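Local coordinates for protein DNA-3-methyladenine glycosidase II, putative (Deinococcus radiodurans, PDB 2YG9) that probably serves in base excision DNA repair as an all-helical protein of the HhH-GPD superfamily, at residues A[34-37]-A[41-44]; A[186-191]-A[198-203]; A[178-183]-A[210-215]; A[139-144]-A[161-166]; A[171-176]-A[191-196]. All coordinates share one frame; numbering follows the deposited sequence. Where two conformers were deposited one is given.

Contact 1: residues A[34-37]-A[41-44]. With NI (nickel (II) ion), chain F.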
# COMPACT_ATOMS: atom_id res chain seq x y z
N ALA A 34 16.08 13.57 6.72
CA ALA A 34 16.55 14.93 6.96
C ALA A 34 15.41 15.88 6.69
O ALA A 34 15.19 16.80 7.44
CB ALA A 34 17.72 15.27 6.10
N HIS A 35 14.70 15.66 5.58
CA HIS A 35 13.59 16.51 5.22
C HIS A 35 12.49 16.45 6.29
O HIS A 35 12.08 17.48 6.79
CB HIS A 35 13.06 16.17 3.83
CG HIS A 35 11.82 16.92 3.47
ND1 HIS A 35 11.83 18.07 2.70
CD2 HIS A 35 10.53 16.71 3.80
CE1 HIS A 35 10.60 18.52 2.57
NE2 HIS A 35 9.79 17.72 3.26
N LEU A 36 12.06 15.23 6.64
CA LEU A 36 10.99 15.01 7.60
C LEU A 36 11.34 15.59 8.98
O LEU A 36 10.52 16.22 9.62
CB LEU A 36 10.69 13.51 7.70
CG LEU A 36 10.12 12.88 6.41
CD1 LEU A 36 10.01 11.31 6.59
CD2 LEU A 36 8.76 13.53 5.98
N SER A 37 12.61 15.44 9.35
CA SER A 37 13.14 15.92 10.60
C SER A 37 13.09 17.43 10.74
O SER A 37 13.30 17.91 11.82
CB SER A 37 14.57 15.45 10.80
OG SER A 37 14.55 14.08 11.08
N VAL A 41 8.17 17.29 15.25
CA VAL A 41 7.44 16.09 15.63
C VAL A 41 8.11 14.86 15.02
O VAL A 41 8.43 13.89 15.74
CB VAL A 41 5.93 16.18 15.27
CG1 VAL A 41 5.20 14.81 15.48
CG2 VAL A 41 5.29 17.28 16.09
N LEU A 42 8.35 14.90 13.72
CA LEU A 42 8.96 13.78 13.02
C LEU A 42 10.45 13.64 13.35
O LEU A 42 10.96 12.53 13.37
CB LEU A 42 8.71 13.85 11.50
CG LEU A 42 7.28 13.62 11.00
CD1 LEU A 42 7.30 13.32 9.48
CD2 LEU A 42 6.56 12.47 11.78
N ALA A 43 11.14 14.74 13.69
CA ALA A 43 12.50 14.59 14.20
C ALA A 43 12.52 13.68 15.42
O ALA A 43 13.38 12.81 15.50
CB ALA A 43 13.13 15.95 14.52
N GLN A 44 11.58 13.87 16.34
CA GLN A 44 11.43 13.04 17.54
C GLN A 44 10.93 11.62 17.19
O GLN A 44 11.47 10.63 17.65
CB GLN A 44 10.43 13.66 18.53
CG GLN A 44 11.00 14.59 19.61
CD GLN A 44 10.31 14.44 21.01
OE1 GLN A 44 10.51 13.43 21.75
NE2 GLN A 44 9.57 15.48 21.40
NI NI F . 13.64 18.56 1.06
O HOH W 1 12.55 18.83 -0.86
O HOH W 2 14.96 16.60 0.35
O HOH W 3 14.89 19.16 3.02
O HOH W 4 15.42 20.21 0.51

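Contact 2: residues A[186-191]-A[198-203]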
# COMPACT_ATOMS: atom_id res chain seq x y z
N ARG A 186 -3.45 13.34 17.08
CA ARG A 186 -2.79 13.23 18.37
C ARG A 186 -1.53 14.12 18.47
O ARG A 186 -1.29 14.85 19.47
CB ARG A 186 -2.41 11.76 18.58
CG ARG A 186 -1.77 11.39 19.91
CD ARG A 186 -2.79 11.36 21.00
NE ARG A 186 -3.73 10.25 20.86
CZ ARG A 186 -4.69 9.97 21.75
NH1 ARG A 186 -4.81 10.72 22.83
NH2 ARG A 186 -5.52 8.94 21.57
N LEU A 187 -0.74 14.08 17.42
CA LEU A 187 0.55 14.74 17.40
C LEU A 187 0.43 16.20 16.97
O LEU A 187 1.22 17.03 17.37
CB LEU A 187 1.54 13.91 16.53
CG LEU A 187 1.91 12.51 17.03
CD1 LEU A 187 2.95 11.81 16.11
CD2 LEU A 187 2.45 12.58 18.46
N TYR A 188 -0.59 16.54 16.19
CA TYR A 188 -0.79 17.90 15.72
C TYR A 188 -2.22 18.38 15.98
O TYR A 188 -2.96 18.74 15.05
CB TYR A 188 -0.49 18.02 14.22
CG TYR A 188 0.82 17.41 13.78
CD1 TYR A 188 0.94 16.04 13.55
CD2 TYR A 188 1.92 18.22 13.52
CE1 TYR A 188 2.17 15.48 13.08
CE2 TYR A 188 3.13 17.68 13.09
CZ TYR A 188 3.25 16.30 12.89
OH TYR A 188 4.43 15.81 12.40
N PRO A 189 -2.62 18.40 17.25
CA PRO A 189 -3.96 18.88 17.60
C PRO A 189 -4.25 20.32 17.15
O PRO A 189 -3.42 21.24 17.36
CB PRO A 189 -3.96 18.75 19.13
CG PRO A 189 -2.58 18.73 19.54
CD PRO A 189 -1.86 18.00 18.45
N GLY A 190 -5.40 20.54 16.51
CA GLY A 190 -5.78 21.88 16.11
C GLY A 190 -5.10 22.38 14.85
O GLY A 190 -5.28 23.55 14.45
N GLU A 191 -4.35 21.49 14.18
CA GLU A 191 -3.66 21.83 12.95
C GLU A 191 -4.39 21.17 11.79
O GLU A 191 -4.97 20.10 11.94
CB GLU A 191 -2.21 21.38 13.00
CG GLU A 191 -1.41 22.14 14.00
CD GLU A 191 0.04 21.80 14.00
OE1 GLU A 191 0.73 22.05 13.00
OE2 GLU A 191 0.49 21.31 15.06
N ALA A 198 1.37 18.09 3.84
CA ALA A 198 2.00 18.72 2.66
C ALA A 198 3.48 19.03 2.88
O ALA A 198 4.28 18.96 1.94
CB ALA A 198 1.23 20.04 2.31
N ARG A 199 3.83 19.40 4.10
CA ARG A 199 5.20 19.72 4.47
C ARG A 199 6.13 18.52 4.31
O ARG A 199 7.34 18.68 4.02
CB ARG A 199 5.23 20.18 5.92
CG ARG A 199 6.59 20.64 6.39
CD ARG A 199 6.51 21.25 7.74
NE ARG A 199 7.80 21.71 8.23
CZ ARG A 199 7.95 22.31 9.41
NH1 ARG A 199 6.91 22.48 10.21
NH2 ARG A 199 9.16 22.73 9.81
N TRP A 200 5.57 17.33 4.51
CA TRP A 200 6.33 16.10 4.38
C TRP A 200 6.64 15.74 2.97
O TRP A 200 7.59 15.04 2.73
CB TRP A 200 5.59 14.93 5.04
CG TRP A 200 5.26 15.16 6.48
CD1 TRP A 200 5.85 16.03 7.35
CD2 TRP A 200 4.26 14.47 7.23
NE1 TRP A 200 5.26 15.93 8.59
CE2 TRP A 200 4.31 14.96 8.56
CE3 TRP A 200 3.35 13.46 6.92
CZ2 TRP A 200 3.46 14.49 9.56
CZ3 TRP A 200 2.51 12.99 7.92
CH2 TRP A 200 2.57 13.51 9.22
N ALA A 201 5.85 16.23 2.02
CA ALA A 201 6.15 16.05 0.59
C ALA A 201 7.58 16.50 0.28
O ALA A 201 8.00 17.49 0.81
CB ALA A 201 5.15 16.82 -0.24
N PRO A 202 8.32 15.78 -0.58
CA PRO A 202 7.97 14.59 -1.37
C PRO A 202 8.21 13.22 -0.72
O PRO A 202 8.44 12.22 -1.45
CB PRO A 202 8.88 14.73 -2.58
CG PRO A 202 10.13 15.19 -1.97
CD PRO A 202 9.68 16.23 -0.93
N TYR A 203 8.08 13.16 0.62
CA TYR A 203 8.38 11.94 1.39
C TYR A 203 7.21 11.58 2.31
O TYR A 203 7.38 11.17 3.43
CB TYR A 203 9.67 12.12 2.21
CG TYR A 203 10.86 12.59 1.38
CD1 TYR A 203 11.43 11.76 0.41
CD2 TYR A 203 11.41 13.88 1.55
CE1 TYR A 203 12.50 12.20 -0.38
CE2 TYR A 203 12.47 14.31 0.78
CZ TYR A 203 13.02 13.46 -0.17
OH TYR A 203 14.12 13.88 -0.90

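Contact 3: residues A[178-183]-A[210-215]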
# COMPACT_ATOMS: atom_id res chain seq x y z
N LEU A 178 -7.23 5.28 9.01
CA LEU A 178 -7.62 5.73 10.35
C LEU A 178 -6.43 5.90 11.25
O LEU A 178 -6.40 6.84 11.99
CB LEU A 178 -8.63 4.73 10.97
CG LEU A 178 -9.22 5.03 12.37
CD1 LEU A 178 -10.06 6.30 12.46
CD2 LEU A 178 -10.04 3.82 12.85
N ALA A 179 -5.43 5.02 11.18
CA ALA A 179 -4.31 5.12 12.06
C ALA A 179 -3.43 6.33 11.73
O ALA A 179 -2.96 7.01 12.62
CB ALA A 179 -3.49 3.81 12.07
N LEU A 180 -3.26 6.65 10.46
CA LEU A 180 -2.53 7.84 10.08
C LEU A 180 -3.27 9.10 10.59
O LEU A 180 -2.69 9.99 11.21
CB LEU A 180 -2.36 7.91 8.57
CG LEU A 180 -1.46 6.86 7.92
CD1 LEU A 180 -1.43 7.13 6.43
CD2 LEU A 180 0.01 6.82 8.55
N ARG A 181 -4.57 9.16 10.34
CA ARG A 181 -5.35 10.31 10.75
C ARG A 181 -5.40 10.49 12.28
O ARG A 181 -5.41 11.63 12.78
CB ARG A 181 -6.76 10.22 10.15
CG ARG A 181 -6.76 10.30 8.62
CD ARG A 181 -6.33 11.68 8.10
NE ARG A 181 -7.27 12.72 8.54
CZ ARG A 181 -8.42 13.02 7.94
NH1 ARG A 181 -8.85 12.40 6.86
NH2 ARG A 181 -9.18 13.98 8.46
N GLN A 182 -5.47 9.39 13.02
CA GLN A 182 -5.46 9.41 14.51
C GLN A 182 -4.13 9.90 15.05
O GLN A 182 -4.12 10.67 16.02
CB GLN A 182 -5.77 8.03 15.09
CG GLN A 182 -7.28 7.67 15.00
CD GLN A 182 -7.56 6.24 15.47
OE1 GLN A 182 -6.68 5.36 15.46
NE2 GLN A 182 -8.81 6.01 15.86
N GLY A 183 -3.05 9.50 14.35
CA GLY A 183 -1.70 9.96 14.62
C GLY A 183 -1.49 11.45 14.38
O GLY A 183 -0.83 12.11 15.17
N TYR A 210 6.50 6.07 9.36
CA TYR A 210 6.90 6.47 10.72
C TYR A 210 5.71 6.71 11.64
O TYR A 210 5.79 6.41 12.82
CB TYR A 210 7.86 7.69 10.69
CG TYR A 210 9.31 7.29 10.54
CD1 TYR A 210 9.99 6.60 11.57
CD2 TYR A 210 9.99 7.53 9.37
CE1 TYR A 210 11.32 6.20 11.42
CE2 TYR A 210 11.32 7.12 9.21
CZ TYR A 210 11.99 6.46 10.24
OH TYR A 210 13.31 6.08 10.04
N LEU A 211 4.61 7.26 11.13
CA LEU A 211 3.39 7.32 11.95
C LEU A 211 2.89 5.94 12.40
O LEU A 211 2.49 5.74 13.58
CB LEU A 211 2.28 8.10 11.24
CG LEU A 211 2.44 9.63 11.11
CD1 LEU A 211 1.23 10.18 10.37
CD2 LEU A 211 2.62 10.28 12.48
N TRP A 212 2.88 4.97 11.49
CA TRP A 212 2.47 3.62 11.85
C TRP A 212 3.49 3.02 12.82
O TRP A 212 3.13 2.26 13.76
CB TRP A 212 2.33 2.72 10.61
CG TRP A 212 1.13 3.02 9.73
CD1 TRP A 212 -0.15 3.20 10.14
CD2 TRP A 212 1.11 3.15 8.30
NE1 TRP A 212 -0.97 3.41 9.05
CE2 TRP A 212 -0.22 3.39 7.91
CE3 TRP A 212 2.09 3.04 7.30
CZ2 TRP A 212 -0.60 3.56 6.57
CZ3 TRP A 212 1.71 3.22 5.96
CH2 TRP A 212 0.38 3.49 5.63
N ALA A 213 4.77 3.32 12.61
CA ALA A 213 5.81 2.77 13.48
C ALA A 213 5.65 3.35 14.90
O ALA A 213 5.82 2.66 15.89
CB ALA A 213 7.22 3.05 12.93
N ASN A 214 5.28 4.62 14.99
CA ASN A 214 5.13 5.27 16.27
C ASN A 214 3.93 4.70 17.01
O ASN A 214 3.92 4.61 18.25
CB ASN A 214 5.04 6.79 16.09
CG ASN A 214 5.12 7.54 17.39
OD1 ASN A 214 4.16 8.21 17.83
ND2 ASN A 214 6.25 7.42 18.03
N SER A 215 2.91 4.33 16.25
CA SER A 215 1.73 3.76 16.87
C SER A 215 2.08 2.41 17.50
O SER A 215 1.67 2.12 18.60
CB SER A 215 0.60 3.59 15.86
OG SER A 215 -0.46 2.84 16.43

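Contact 4: residues A[139-144]-A[161-166]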
# COMPACT_ATOMS: atom_id res chain seq x y z
N GLN A 139 3.16 6.03 -14.83
CA GLN A 139 1.85 6.63 -14.53
C GLN A 139 1.87 7.44 -13.24
O GLN A 139 2.34 6.95 -12.22
CB GLN A 139 0.80 5.54 -14.43
CG GLN A 139 0.63 4.71 -15.70
CD GLN A 139 -0.51 5.21 -16.55
OE1 GLN A 139 -0.30 5.96 -17.52
NE2 GLN A 139 -1.73 4.82 -16.18
N PRO A 140 1.35 8.68 -13.25
CA PRO A 140 1.18 9.42 -12.00
C PRO A 140 0.31 8.68 -11.01
O PRO A 140 -0.62 7.98 -11.42
CB PRO A 140 0.44 10.70 -12.43
CG PRO A 140 0.77 10.88 -13.81
CD PRO A 140 0.91 9.49 -14.40
N ASP A 141 0.61 8.86 -9.72
CA ASP A 141 -0.11 8.21 -8.60
C ASP A 141 -1.62 8.22 -8.82
O ASP A 141 -2.30 7.19 -8.74
CB ASP A 141 0.15 8.93 -7.27
CG ASP A 141 1.54 8.78 -6.75
OD1 ASP A 141 2.43 8.28 -7.45
OD2 ASP A 141 1.76 9.20 -5.59
N GLU A 142 -2.15 9.39 -9.09
CA GLU A 142 -3.61 9.54 -9.20
C GLU A 142 -4.26 8.76 -10.33
O GLU A 142 -5.42 8.33 -10.23
CB GLU A 142 -3.95 11.03 -9.27
CG GLU A 142 -3.80 11.71 -7.89
CD GLU A 142 -4.79 11.17 -6.87
OE1 GLU A 142 -5.99 11.11 -7.17
OE2 GLU A 142 -4.38 10.83 -5.76
N LEU A 143 -3.54 8.62 -11.43
CA LEU A 143 -4.03 7.84 -12.56
C LEU A 143 -4.03 6.34 -12.23
O LEU A 143 -4.97 5.63 -12.60
CB LEU A 143 -3.21 8.08 -13.82
CG LEU A 143 -3.17 9.47 -14.48
CD1 LEU A 143 -2.45 9.35 -15.83
CD2 LEU A 143 -4.53 10.19 -14.70
N VAL A 144 -2.98 5.85 -11.56
CA VAL A 144 -2.97 4.46 -11.07
C VAL A 144 -4.12 4.24 -10.07
O VAL A 144 -4.88 3.27 -10.16
CB VAL A 144 -1.60 4.09 -10.45
CG1 VAL A 144 -1.58 2.61 -9.90
CG2 VAL A 144 -0.46 4.35 -11.48
N MET A 161 -2.34 2.08 -0.50
CA MET A 161 -1.47 1.16 0.20
C MET A 161 -0.62 0.37 -0.83
O MET A 161 0.53 0.01 -0.57
CB MET A 161 -2.31 0.17 1.02
CG MET A 161 -2.96 0.71 2.30
SD MET A 161 -1.83 1.63 3.35
CE MET A 161 -2.14 3.30 2.88
N PHE A 162 -1.24 0.05 -1.94
CA PHE A 162 -0.56 -0.65 -3.05
C PHE A 162 0.59 0.19 -3.67
O PHE A 162 1.72 -0.28 -3.90
CB PHE A 162 -1.61 -1.08 -4.08
CG PHE A 162 -1.04 -1.76 -5.31
CD1 PHE A 162 -0.58 -3.06 -5.24
CD2 PHE A 162 -0.93 -1.08 -6.49
CE1 PHE A 162 -0.02 -3.67 -6.38
CE2 PHE A 162 -0.40 -1.69 -7.62
CZ PHE A 162 0.02 -2.98 -7.57
N LEU A 163 0.30 1.44 -3.94
CA LEU A 163 1.33 2.38 -4.37
C LEU A 163 2.47 2.47 -3.38
O LEU A 163 3.66 2.39 -3.78
CB LEU A 163 0.72 3.78 -4.57
CG LEU A 163 0.21 4.17 -5.96
CD1 LEU A 163 -0.79 3.19 -6.48
CD2 LEU A 163 -0.39 5.57 -5.86
N LEU A 164 2.14 2.61 -2.09
CA LEU A 164 3.15 2.81 -1.07
C LEU A 164 3.97 1.55 -0.82
O LEU A 164 5.21 1.58 -0.89
CB LEU A 164 2.51 3.34 0.22
CG LEU A 164 3.38 3.91 1.36
CD1 LEU A 164 2.41 4.71 2.27
CD2 LEU A 164 4.15 2.84 2.18
N PHE A 165 3.29 0.43 -0.57
CA PHE A 165 3.97 -0.78 -0.21
C PHE A 165 4.39 -1.65 -1.38
O PHE A 165 5.45 -2.27 -1.29
CB PHE A 165 3.19 -1.60 0.79
CG PHE A 165 3.10 -0.98 2.14
CD1 PHE A 165 4.19 -1.02 3.01
CD2 PHE A 165 1.95 -0.34 2.54
CE1 PHE A 165 4.10 -0.45 4.28
CE2 PHE A 165 1.86 0.21 3.80
CZ PHE A 165 2.93 0.18 4.66
N ALA A 166 3.61 -1.75 -2.45
CA ALA A 166 4.01 -2.66 -3.57
C ALA A 166 4.91 -1.93 -4.56
O ALA A 166 6.01 -2.41 -4.93
CB ALA A 166 2.78 -3.25 -4.30

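Contact 5: residues A[171-176]-A[191-196]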
# COMPACT_ATOMS: atom_id res chain seq x y z
N ASP A 171 5.61 9.30 -2.08
CA ASP A 171 4.93 10.49 -1.69
C ASP A 171 3.41 10.30 -1.50
O ASP A 171 2.58 11.07 -2.02
CB ASP A 171 5.23 11.63 -2.68
CG ASP A 171 4.86 12.97 -2.11
OD1 ASP A 171 4.86 13.14 -0.87
OD2 ASP A 171 4.52 13.86 -2.90
N VAL A 172 3.07 9.27 -0.73
CA VAL A 172 1.68 8.87 -0.53
C VAL A 172 1.26 9.04 0.93
O VAL A 172 1.78 8.36 1.80
CB VAL A 172 1.47 7.39 -0.88
CG1 VAL A 172 -0.07 7.03 -0.69
CG2 VAL A 172 1.96 7.05 -2.34
N PHE A 173 0.32 9.94 1.18
CA PHE A 173 -0.36 10.00 2.46
C PHE A 173 -1.80 9.63 2.21
O PHE A 173 -2.50 10.37 1.54
CB PHE A 173 -0.28 11.38 3.10
CG PHE A 173 -0.96 11.45 4.45
CD1 PHE A 173 -0.31 11.02 5.60
CD2 PHE A 173 -2.26 11.89 4.57
CE1 PHE A 173 -0.95 11.03 6.83
CE2 PHE A 173 -2.88 11.95 5.79
CZ PHE A 173 -2.23 11.49 6.92
N SER A 174 -2.23 8.52 2.78
CA SER A 174 -3.58 8.04 2.74
C SER A 174 -4.46 8.69 3.82
O SER A 174 -4.44 8.32 4.98
CB SER A 174 -3.55 6.51 2.86
OG SER A 174 -4.81 5.93 2.56
N SER A 175 -5.28 9.66 3.39
CA SER A 175 -6.11 10.45 4.28
C SER A 175 -7.30 9.64 4.80
O SER A 175 -7.92 10.04 5.77
CB SER A 175 -6.60 11.66 3.57
OG SER A 175 -7.57 11.24 2.60
N GLY A 176 -7.57 8.50 4.18
CA GLY A 176 -8.55 7.52 4.69
C GLY A 176 -8.02 6.41 5.58
O GLY A 176 -8.77 5.54 5.96
N GLU A 191 -4.35 21.49 14.18
CA GLU A 191 -3.66 21.83 12.95
C GLU A 191 -4.39 21.17 11.79
O GLU A 191 -4.97 20.10 11.94
CB GLU A 191 -2.21 21.38 13.00
CG GLU A 191 -1.41 22.14 14.00
CD GLU A 191 0.04 21.80 14.00
OE1 GLU A 191 0.73 22.05 13.00
OE2 GLU A 191 0.49 21.31 15.06
N ASP A 192 -4.36 21.83 10.65
CA ASP A 192 -4.97 21.32 9.43
C ASP A 192 -4.11 20.18 8.92
O ASP A 192 -2.94 20.38 8.60
CB ASP A 192 -5.05 22.48 8.43
CG ASP A 192 -5.66 22.10 7.09
OD1 ASP A 192 -5.92 20.91 6.82
OD2 ASP A 192 -5.88 23.03 6.29
N TRP A 193 -4.69 18.97 8.85
CA TRP A 193 -3.95 17.80 8.38
C TRP A 193 -3.38 18.01 6.94
O TRP A 193 -2.31 17.53 6.63
CB TRP A 193 -4.79 16.51 8.51
CG TRP A 193 -5.82 16.31 7.39
CD1 TRP A 193 -7.16 16.60 7.44
CD2 TRP A 193 -5.59 15.78 6.07
NE1 TRP A 193 -7.77 16.27 6.26
CE2 TRP A 193 -6.83 15.77 5.39
CE3 TRP A 193 -4.46 15.30 5.40
CZ2 TRP A 193 -6.97 15.32 4.09
CZ3 TRP A 193 -4.60 14.84 4.08
CH2 TRP A 193 -5.84 14.87 3.44
N ARG A 194 -4.08 18.72 6.06
CA ARG A 194 -3.53 18.98 4.71
C ARG A 194 -2.23 19.78 4.76
O ARG A 194 -1.31 19.52 3.98
CB ARG A 194 -4.52 19.70 3.79
CG ARG A 194 -5.77 18.88 3.58
CD ARG A 194 -6.75 19.42 2.54
NE ARG A 194 -7.85 18.46 2.42
CZ ARG A 194 -7.90 17.43 1.55
NH1 ARG A 194 -6.92 17.21 0.67
NH2 ARG A 194 -8.94 16.58 1.56
N ASP A 195 -2.17 20.74 5.68
CA ASP A 195 -0.98 21.53 5.94
C ASP A 195 0.15 20.69 6.53
O ASP A 195 1.25 20.66 6.01
CB ASP A 195 -1.29 22.64 6.94
CG ASP A 195 -1.86 23.86 6.29
OD1 ASP A 195 -2.07 23.84 5.06
OD2 ASP A 195 -2.09 24.85 7.04
N VAL A 196 -0.13 20.04 7.64
CA VAL A 196 0.84 19.16 8.27
C VAL A 196 1.50 18.18 7.28
O VAL A 196 2.74 18.09 7.18
CB VAL A 196 0.17 18.41 9.41
CG1 VAL A 196 1.08 17.34 9.93
CG2 VAL A 196 -0.23 19.42 10.53

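Contact 1: residues A[34-37]-A[41-44]
Ser-37 meets Ala-43 with its CB methylene, while its OG turns back to the preceding turn and hydrogen-bonds to Val-33 O. With OG placed anti to the carbonyl carbon (chi1 -73°), the hydroxyl can bond to a carbonyl one turn back, a common way for serine to satisfy it. Ala-43 packs its methyl against the carbonyl, CB lying 3.3 Å from Ser-37 O; a small side chain suits so close an approach of two backbones. Deeper in, the leucines cross at a slant: Leu-42 CD1 is 3.8 Å from Leu-36 CD2 and equally near Leu-36 CB. Leu-42 CB also sits 3.5 Å from Leu-36 O. On the outer side of the first helix His-35 binds a nickel ion through ND1 at 2.5 Å, and four waters are modelled around the ion as well. That bond is long for nickel to nitrogen, consistent with a loosely held ion. The far ring nitrogen, NE2, hydrogen-bonds to Arg-199 O, which fixes how the imidazole is turned. Helices 30-36 and 40-49 thus meet at a tight corner, and both leucines rest on Trp-200 of helix 193-200 and on Ala-207 of helix 204-219.

Contact 2: residues A[186-191]-A[198-203]
Tyr-188 and Trp-200 meet across two helix ends: Tyr-188 leaves helix 178-187 and starts a type II beta turn closed by Glu-191 N to Tyr-188 O at 3.2 Å, while the carbonyl of Trp-200 accepts from Tyr-203 N at 2.9 Å. Gly-190 takes the positive phi that such a turn needs at its third position, and past Trp-200 the chain bends through a cis peptide before Pro-202. The two aromatic side chains approach from opposite directions. The phenol oxygen does the touching, Tyr-188 OH lying 3.3 Å from Trp-200 CZ2 at the edge of the indole and near its plane. Behind it Tyr-188 CZ is 3.8 Å from the same carbon. The ring planes are inclined at 59°, with the centroids of the Tyr-188 ring and the Trp-200 six-membered ring 6.0 Å apart, so the pair is oblique. Large rings with a polar group at the rim suit this buried place, because each can fill space and still offer a hydrogen bond. Both polar groups, Tyr-188 OH and Trp-200 NE1, hydrogen-bond to Asp-39 OD2; two bonds on one carboxylate oxygen would help to stabilise a negative charge there, and they probably help to set the two rings relative to each other.

Contact 3: residues A[178-183]-A[210-215]
Leu-180 and Trp-212 reach each other through like first torsions: in each, CG is anti to the carbonyl carbon (chi1 -68° and -73°), which swings the leucine fork and the indole together although neither CB points straight at the other helix. Leu-180 CD2 settles over one face of the indole, 3.6 Å from the centroid of the five-membered ring and close to its normal, a CH-pi contact. The second branch reaches the rim of the benzo part, Leu-180 CD1 3.7 Å from Trp-212 CZ2. A branched side chain is well matched to a double ring, since one methyl can sit on the five-membered ring while the other reaches the six-membered rim. Ala-179 comes in at the indole edge in the ring plane, CB 3.9 Å from Trp-212 CD1, where a single methyl fits. Leu-180 CD2 also meets Leu-211 CB at 3.7 Å. Trp-212 NE1 hydrogen-bonds to Asp-177 OD1, the same oxygen that takes Leu-180 N, so the start of one helix is tied to the rotation of the indole on the other. The axes of segments 178-183 and 210-215 pass 9.3 Å apart at 81°, a nearly perpendicular crossing within the all-helical architecture of this HhH-GPD protein.

Contact 4: residues A[139-144]-A[161-166]
Asp-141, Val-144 and Leu-163 join the two helices of the helix-hairpin-helix motif, the element from which the HhH-GPD superfamily takes its name; helix 141-149 is the first arm and helix 156-166 the second. Apolar contact makes up the interface itself. Leu-163 points toward the first arm and divides between two of its residues, CD1 lying 3.6 Å from Val-144 CG1 and CD2 3.7 Å from Asp-141 CB. Val-144 holds CG1 anti to its backbone nitrogen (chi1 179°), and this methyl slides past the leucine in the opposite direction. A leucine serves well between two partners one helical turn apart, because each terminal methyl can take one of them. Asp-141 contributes its aliphatic CB, while its carboxylate oxygen OD1 pairs with Arg-169.

Charged and polar links lie around this apolar patch. Asp-141 OD1 forms a salt bridge with Arg-169 NH1, and the same nitrogen hydrogen-bonds to Gln-139 O, so one arginine braces both the start of the first arm and the chain leading into it. Arg-169 is also joined by backbone hydrogen bonding to Leu-163. At the N-cap, Pro-140 O accepts from Val-144 N at 3.2 Å, opening the helix. Where the apolar and charged parts adjoin, Asp-141 CG lies 3.8 Å from Leu-163 CD2, so this methyl touches the very carboxylate whose OD1 is held by the arginine.

Contact 5: residues A[171-176]-A[191-196]
The loop that leads from the helix-hairpin-helix into helix 178-187 packs here on the first turn of helix 193-200, with Phe-173 and Ser-175 meeting Trp-193. The indole stands in the crowded position between backbone N and carbonyl carbon (chi1 79°), a rotamer hindered inside a helix but tolerated at its beginning; it carries the ring out to the loop. Phe-173 CE2 lies 3.7 Å from Trp-193 CE3. The planes are inclined by only 30° but offset, the centroids of the Phe-173 ring and the Trp-193 six-membered ring 5.7 Å apart, so overlap is slight. Ser-175 approaches obliquely with its methylene, CB 3.3 Å from Trp-193 CH2; a small residue can come this close to the ring.

Over the opposite face Arg-194 runs extended: its CG stands 3.7 Å above the centre of the Trp-193 ring system, and its guanidinium lies with one face over CZ2. Arg-181 makes a cation-pi contact with the indole and gives a hydrogen bond from NH1 to Ser-175 O. At the start of the helix Asp-192 is the cap, Arg-194 N giving a bent bond to Asp-192 OD1 at 3.0 Å (140° at the hydrogen). An aspartate suits this N-cap, since it can accept from the otherwise unpartnered amides of a first turn. Together these make an N-capped helix start, with the aromatic residue after the cap packed on a neighbouring loop.

Contact 2 joins buried residues and contact 4 mostly buried ones, contacts 1 and 3 are partly buried, and contact 5 lies at the surface. Contacts 2 and 3 share helix 178-187, and contacts 2 and 5 share helix 193-200 and Glu-191. Contact 2 is nested within the loop that contact 3 closes. Trp-200 links contacts 1, 2 and 3 by touching Leu-42 and Leu-211, whereas Trp-212 reaches from contact 3 to Met-161, Leu-164 and Phe-165 of contact 4. The chemistry shifts with place: aliphatic side chains dominate contact 4, a methyl over an indole contact 3, rings with hydrogen-bonding rims contact 2, and arginines over an indole contact 5. Contact 1 alone has a metal beside it.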